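Local coordinates for uncharacterized protein (Legionella pneumophila subsp. pneumophila, PDB 5DGG) that is of unknown function but probably acts as a LupA-type ubiquitin-specific cysteine protease of the CA clan, at residues G60-P72 / T79-P91. Sequence-based numbering, arbitrary orientation.
Sequences GPGHWRGVYLSKP and TAYDLELFDPYGP
H63 and R65 converge on the carboxylate of D87 at one end of a buried antiparallel hairpin, where R65 opens strand 65-70 and D87 follows strand 81-86. With CG anti to the backbone N of H63 (chi1 -172°), the imidazole reaches across to D87, and NE2 donates to OD1 at 2.7 Å. The bond lies in the imidazole plane but meets the carboxylate from above its own plane, the planes standing 78° apart. Y89 N approaches OD1 from the opposite face, closing an Asx turn, so two donors grip this oxygen. R65 lies alongside D87, its chain extended from CG to NE, and forms a salt bridge from NE to OD2 at 2.9 Å, again from above the carboxylate plane. Its guanidinium carries H63 CD2 over the centre of one face. The imidazole edge points into the Y89 phenol face in a T-shaped pair, with H63 CE1 over the ring centre and centroids 4.4 Å apart.

Strands 65-70 and 81-86, the third and fourth of a five-stranded mixed sheet, are joined by six backbone hydrogen bonds, two each at G66-F86, Y68-E84 and S70-D82. On one face V67 CG1 meets L83 CD1 at 3.7 Å, while CG2 lies beside L85 CD2; helix 98-108 covers these residues through V101. On the other face the CB of F86 sits at the edge of the Y68 ring, level with its plane, 3.8 Å from CE2. E84 crosses the tyrosine obliquely; its carboxylate is held by K143, Y139 and T120, while Y68 OH bonds S140. H63 and D87 are consistent with the His-Asp pair of Ulp1-like cysteine proteases, although no catalytic role is established; D87, the Y89 face at CE1 and R65 over one imidazole face would together limit the ring's rotation.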
loop_
_atom_site.group_PDB
_atom_site.type_symbol
_atom_site.label_atom_id
_atom_site.label_comp_id
_atom_site.label_asym_id
_atom_site.label_seq_id
_atom_site.Cartn_x
_atom_site.Cartn_y
_atom_site.Cartn_z
ATOM N N GLY A 60 8.203 2.657 1.203
ATOM C CA GLY A 60 8.864 3.932 1.110
ATOM C C GLY A 60 10.363 3.792 1.170
ATOM O O GLY A 60 10.902 2.820 0.722
ATOM N N PRO A 61 11.047 4.801 1.725
ATOM C CA PRO A 61 10.432 5.980 2.313
ATOM C C PRO A 61 10.418 7.065 1.281
ATOM O O PRO A 61 10.776 6.827 0.119
ATOM C CB PRO A 61 11.393 6.304 3.450
ATOM C CG PRO A 61 12.714 6.023 2.827
ATOM C CD PRO A 61 12.512 4.878 1.850
ATOM N N GLY A 62 9.968 8.247 1.655
ATOM C CA GLY A 62 9.920 9.320 0.689
ATOM C C GLY A 62 8.735 9.266 -0.244
ATOM O O GLY A 62 7.664 9.604 0.165
ATOM N N HIS A 63 8.948 8.839 -1.496
ATOM C CA HIS A 63 7.900 8.663 -2.460
ATOM C C HIS A 63 7.119 7.341 -2.170
ATOM O O HIS A 63 7.376 6.339 -2.809
ATOM C CB HIS A 63 8.549 8.634 -3.857
ATOM C CG HIS A 63 7.575 8.653 -4.999
ATOM N ND1 HIS A 63 7.566 9.646 -5.958
ATOM C CD2 HIS A 63 6.546 7.827 -5.310
ATOM C CE1 HIS A 63 6.627 9.388 -6.842
ATOM N NE2 HIS A 63 5.981 8.301 -6.461
ATOM N N TRP A 64 6.188 7.376 -1.219
ATOM C CA TRP A 64 5.422 6.198 -0.820
ATOM C C TRP A 64 4.693 5.597 -1.999
ATOM O O TRP A 64 4.165 6.317 -2.852
ATOM C CB TRP A 64 4.414 6.552 0.285
ATOM C CG TRP A 64 5.129 6.911 1.580
ATOM C CD1 TRP A 64 5.359 8.174 2.080
ATOM C CD2 TRP A 64 5.684 6.004 2.504
ATOM N NE1 TRP A 64 6.046 8.098 3.267
ATOM C CE2 TRP A 64 6.247 6.775 3.565
ATOM C CE3 TRP A 64 5.759 4.621 2.559
ATOM C CZ2 TRP A 64 6.898 6.194 4.646
ATOM C CZ3 TRP A 64 6.360 4.042 3.659
ATOM C CH2 TRP A 64 6.955 4.832 4.685
ATOM N N ARG A 65 4.732 4.277 -2.057
ATOM C CA ARG A 65 4.006 3.485 -3.014
ATOM C C ARG A 65 3.302 2.324 -2.309
ATOM O O ARG A 65 3.601 1.977 -1.165
ATOM C CB ARG A 65 4.969 2.962 -4.094
ATOM C CG ARG A 65 5.564 4.036 -4.990
ATOM C CD ARG A 65 6.541 3.437 -5.987
ATOM N NE ARG A 65 7.203 4.457 -6.776
ATOM C CZ ARG A 65 8.345 5.077 -6.448
ATOM N NH1 ARG A 65 9.012 4.811 -5.345
ATOM N NH2 ARG A 65 8.828 5.985 -7.256
ATOM N N GLY A 66 2.330 1.743 -2.977
ATOM C CA GLY A 66 1.588 0.633 -2.414
ATOM C C GLY A 66 1.746 -0.636 -3.215
ATOM O O GLY A 66 1.842 -0.610 -4.433
ATOM N N VAL A 67 1.870 -1.745 -2.505
ATOM C CA VAL A 67 1.940 -3.045 -3.085
ATOM C C VAL A 67 0.768 -3.875 -2.594
ATOM O O VAL A 67 0.573 -4.013 -1.360
ATOM C CB VAL A 67 3.252 -3.723 -2.644
ATOM C CG1 VAL A 67 3.305 -5.179 -3.088
ATOM C CG2 VAL A 67 4.421 -2.935 -3.140
ATOM N N TYR A 68 0.011 -4.447 -3.513
ATOM C CA TYR A 68 -1.200 -5.228 -3.195
ATOM C C TYR A 68 -1.137 -6.585 -3.855
ATOM O O TYR A 68 -1.215 -6.692 -5.092
ATOM C CB TYR A 68 -2.494 -4.469 -3.574
ATOM C CG TYR A 68 -2.411 -3.071 -3.102
ATOM C CD1 TYR A 68 -2.803 -2.759 -1.831
ATOM C CD2 TYR A 68 -1.931 -2.052 -3.921
ATOM C CE1 TYR A 68 -2.676 -1.490 -1.344
ATOM C CE2 TYR A 68 -1.792 -0.783 -3.446
ATOM C CZ TYR A 68 -2.146 -0.508 -2.151
ATOM O OH TYR A 68 -2.086 0.774 -1.642
ATOM N N LEU A 69 -0.986 -7.614 -3.027
ATOM C CA LEU A 69 -0.913 -8.994 -3.495
ATOM C C LEU A 69 -2.237 -9.694 -3.243
ATOM O O LEU A 69 -2.769 -9.651 -2.114
ATOM C CB LEU A 69 0.222 -9.755 -2.773
ATOM C CG LEU A 69 0.472 -11.223 -3.159
ATOM C CD1 LEU A 69 1.030 -11.400 -4.565
ATOM C CD2 LEU A 69 1.448 -11.884 -2.188
ATOM N N SER A 70 -2.758 -10.311 -4.283
ATOM C CA SER A 70 -3.988 -11.074 -4.260
ATOM C C SER A 70 -3.640 -12.487 -4.637
ATOM O O SER A 70 -2.979 -12.741 -5.660
ATOM C CB SER A 70 -5.018 -10.547 -5.286
ATOM O OG SER A 70 -5.352 -9.239 -5.017
ATOM N N LYS A 71 -4.080 -13.438 -3.828
ATOM C CA LYS A 71 -3.867 -14.871 -4.120
ATOM C C LYS A 71 -4.806 -15.392 -5.176
ATOM O O LYS A 71 -5.841 -14.745 -5.491
ATOM C CB LYS A 71 -4.038 -15.664 -2.842
ATOM C CG LYS A 71 -2.905 -15.446 -1.907
ATOM C CD LYS A 71 -2.948 -16.461 -0.797
ATOM C CE LYS A 71 -2.016 -16.058 0.296
ATOM N NZ LYS A 71 -2.049 -17.128 1.330
ATOM N N PRO A 72 -4.478 -16.579 -5.760
ATOM C CA PRO A 72 -5.364 -17.094 -6.845
ATOM C C PRO A 72 -6.813 -17.421 -6.413
ATOM O O PRO A 72 -7.033 -17.888 -5.296
ATOM C CB PRO A 72 -4.629 -18.349 -7.356
ATOM C CG PRO A 72 -3.610 -18.693 -6.315
ATOM C CD PRO A 72 -3.324 -17.463 -5.503
ATOM N N THR A 79 -3.471 -20.573 -9.916
ATOM C CA THR A 79 -2.101 -20.756 -9.401
ATOM C C THR A 79 -1.295 -19.450 -9.123
ATOM O O THR A 79 -0.613 -19.370 -8.107
ATOM C CB THR A 79 -1.230 -21.643 -10.340
ATOM O OG1 THR A 79 -2.009 -22.708 -10.891
ATOM C CG2 THR A 79 -0.033 -22.248 -9.580
ATOM N N ALA A 80 -1.349 -18.445 -10.017
ATOM C CA ALA A 80 -0.516 -17.244 -9.841
ATOM C C ALA A 80 -1.127 -16.128 -8.944
ATOM O O ALA A 80 -2.322 -16.032 -8.771
ATOM C CB ALA A 80 -0.070 -16.687 -11.193
ATOM N N TYR A 81 -0.234 -15.325 -8.365
ATOM C CA TYR A 81 -0.526 -14.256 -7.478
ATOM C C TYR A 81 -0.598 -12.975 -8.321
ATOM O O TYR A 81 0.291 -12.759 -9.153
ATOM C CB TYR A 81 0.631 -14.109 -6.515
ATOM C CG TYR A 81 0.943 -15.352 -5.656
ATOM C CD1 TYR A 81 0.425 -15.476 -4.383
ATOM C CD2 TYR A 81 1.774 -16.351 -6.112
ATOM C CE1 TYR A 81 0.672 -16.599 -3.589
ATOM C CE2 TYR A 81 2.047 -17.480 -5.311
ATOM C CZ TYR A 81 1.470 -17.593 -4.047
ATOM O OH TYR A 81 1.737 -18.709 -3.276
ATOM N N ASP A 82 -1.621 -12.148 -8.099
ATOM C CA ASP A 82 -1.729 -10.833 -8.702
ATOM C C ASP A 82 -1.010 -9.859 -7.845
ATOM O O ASP A 82 -1.246 -9.796 -6.633
ATOM C CB ASP A 82 -3.211 -10.396 -8.846
ATOM C CG ASP A 82 -3.824 -10.766 -10.167
ATOM O OD1 ASP A 82 -3.321 -11.717 -10.824
ATOM O OD2 ASP A 82 -4.832 -10.078 -10.559
ATOM N N LEU A 83 -0.135 -9.067 -8.436
ATOM C CA LEU A 83 0.622 -8.108 -7.712
ATOM C C LEU A 83 0.401 -6.692 -8.313
ATOM O O LEU A 83 0.868 -6.392 -9.433
ATOM C CB LEU A 83 2.075 -8.511 -7.839
ATOM C CG LEU A 83 3.056 -7.662 -7.115
ATOM C CD1 LEU A 83 2.834 -7.815 -5.607
ATOM C CD2 LEU A 83 4.480 -7.991 -7.574
ATOM N N GLU A 84 -0.348 -5.866 -7.626
ATOM C CA GLU A 84 -0.586 -4.492 -8.089
ATOM C C GLU A 84 0.418 -3.559 -7.438
ATOM O O GLU A 84 0.566 -3.557 -6.205
ATOM C CB GLU A 84 -1.997 -4.035 -7.734
ATOM C CG GLU A 84 -2.228 -2.569 -8.020
ATOM C CD GLU A 84 -3.629 -2.044 -7.693
ATOM O OE1 GLU A 84 -4.506 -2.850 -7.284
ATOM O OE2 GLU A 84 -3.827 -0.797 -7.787
ATOM N N LEU A 85 1.113 -2.792 -8.255
ATOM C CA LEU A 85 2.085 -1.818 -7.812
ATOM C C LEU A 85 1.607 -0.422 -8.100
ATOM O O LEU A 85 1.483 -0.042 -9.256
ATOM C CB LEU A 85 3.424 -2.087 -8.513
ATOM C CG LEU A 85 4.004 -3.500 -8.369
ATOM C CD1 LEU A 85 5.344 -3.694 -9.122
ATOM C CD2 LEU A 85 4.162 -3.886 -6.927
ATOM N N PHE A 86 1.245 0.323 -7.044
ATOM C CA PHE A 86 0.569 1.634 -7.129
ATOM C C PHE A 86 1.566 2.761 -6.862
ATOM O O PHE A 86 2.247 2.767 -5.853
ATOM C CB PHE A 86 -0.576 1.706 -6.108
ATOM C CG PHE A 86 -1.166 3.066 -5.921
ATOM C CD1 PHE A 86 -2.089 3.561 -6.815
ATOM C CD2 PHE A 86 -0.779 3.855 -4.840
ATOM C CE1 PHE A 86 -2.649 4.814 -6.625
ATOM C CE2 PHE A 86 -1.343 5.085 -4.640
ATOM C CZ PHE A 86 -2.296 5.565 -5.534
ATOM N N ASP A 87 1.645 3.697 -7.788
ATOM C CA ASP A 87 2.445 4.882 -7.584
ATOM C C ASP A 87 1.525 6.122 -7.657
ATOM O O ASP A 87 0.820 6.330 -8.659
ATOM C CB ASP A 87 3.497 4.909 -8.677
ATOM C CG ASP A 87 4.492 6.030 -8.514
ATOM O OD1 ASP A 87 4.111 7.133 -8.084
ATOM O OD2 ASP A 87 5.673 5.818 -8.863
ATOM N N PRO A 88 1.498 6.947 -6.584
ATOM C CA PRO A 88 0.683 8.159 -6.569
ATOM C C PRO A 88 0.851 9.052 -7.814
ATOM O O PRO A 88 -0.088 9.784 -8.172
ATOM C CB PRO A 88 1.187 8.879 -5.324
ATOM C CG PRO A 88 1.583 7.768 -4.420
ATOM C CD PRO A 88 2.180 6.745 -5.311
ATOM N N TYR A 89 1.991 8.997 -8.480
ATOM C CA TYR A 89 2.233 9.913 -9.642
ATOM C C TYR A 89 1.592 9.373 -10.898
ATOM O O TYR A 89 1.321 10.122 -11.827
ATOM C CB TYR A 89 3.716 10.133 -9.948
ATOM C CG TYR A 89 4.434 11.167 -9.108
ATOM C CD1 TYR A 89 3.966 11.554 -7.867
ATOM C CD2 TYR A 89 5.627 11.719 -9.555
ATOM C CE1 TYR A 89 4.695 12.431 -7.064
ATOM C CE2 TYR A 89 6.335 12.638 -8.787
ATOM C CZ TYR A 89 5.858 13.001 -7.548
ATOM O OH TYR A 89 6.571 13.901 -6.776
ATOM N N GLY A 90 1.351 8.072 -10.926
ATOM C CA GLY A 90 0.797 7.433 -12.102
ATOM C C GLY A 90 1.494 6.109 -12.304
ATOM O O GLY A 90 2.542 5.860 -11.708
ATOM N N PRO A 91 0.928 5.239 -13.156
ATOM C CA PRO A 91 1.476 3.864 -13.229
ATOM C C PRO A 91 2.931 3.717 -13.690
ATOM O O PRO A 91 3.625 2.818 -13.217
ATOM C CB PRO A 91 0.525 3.153 -14.185
ATOM C CG PRO A 91 -0.129 4.245 -14.977
ATOM C CD PRO A 91 -0.182 5.466 -14.091
#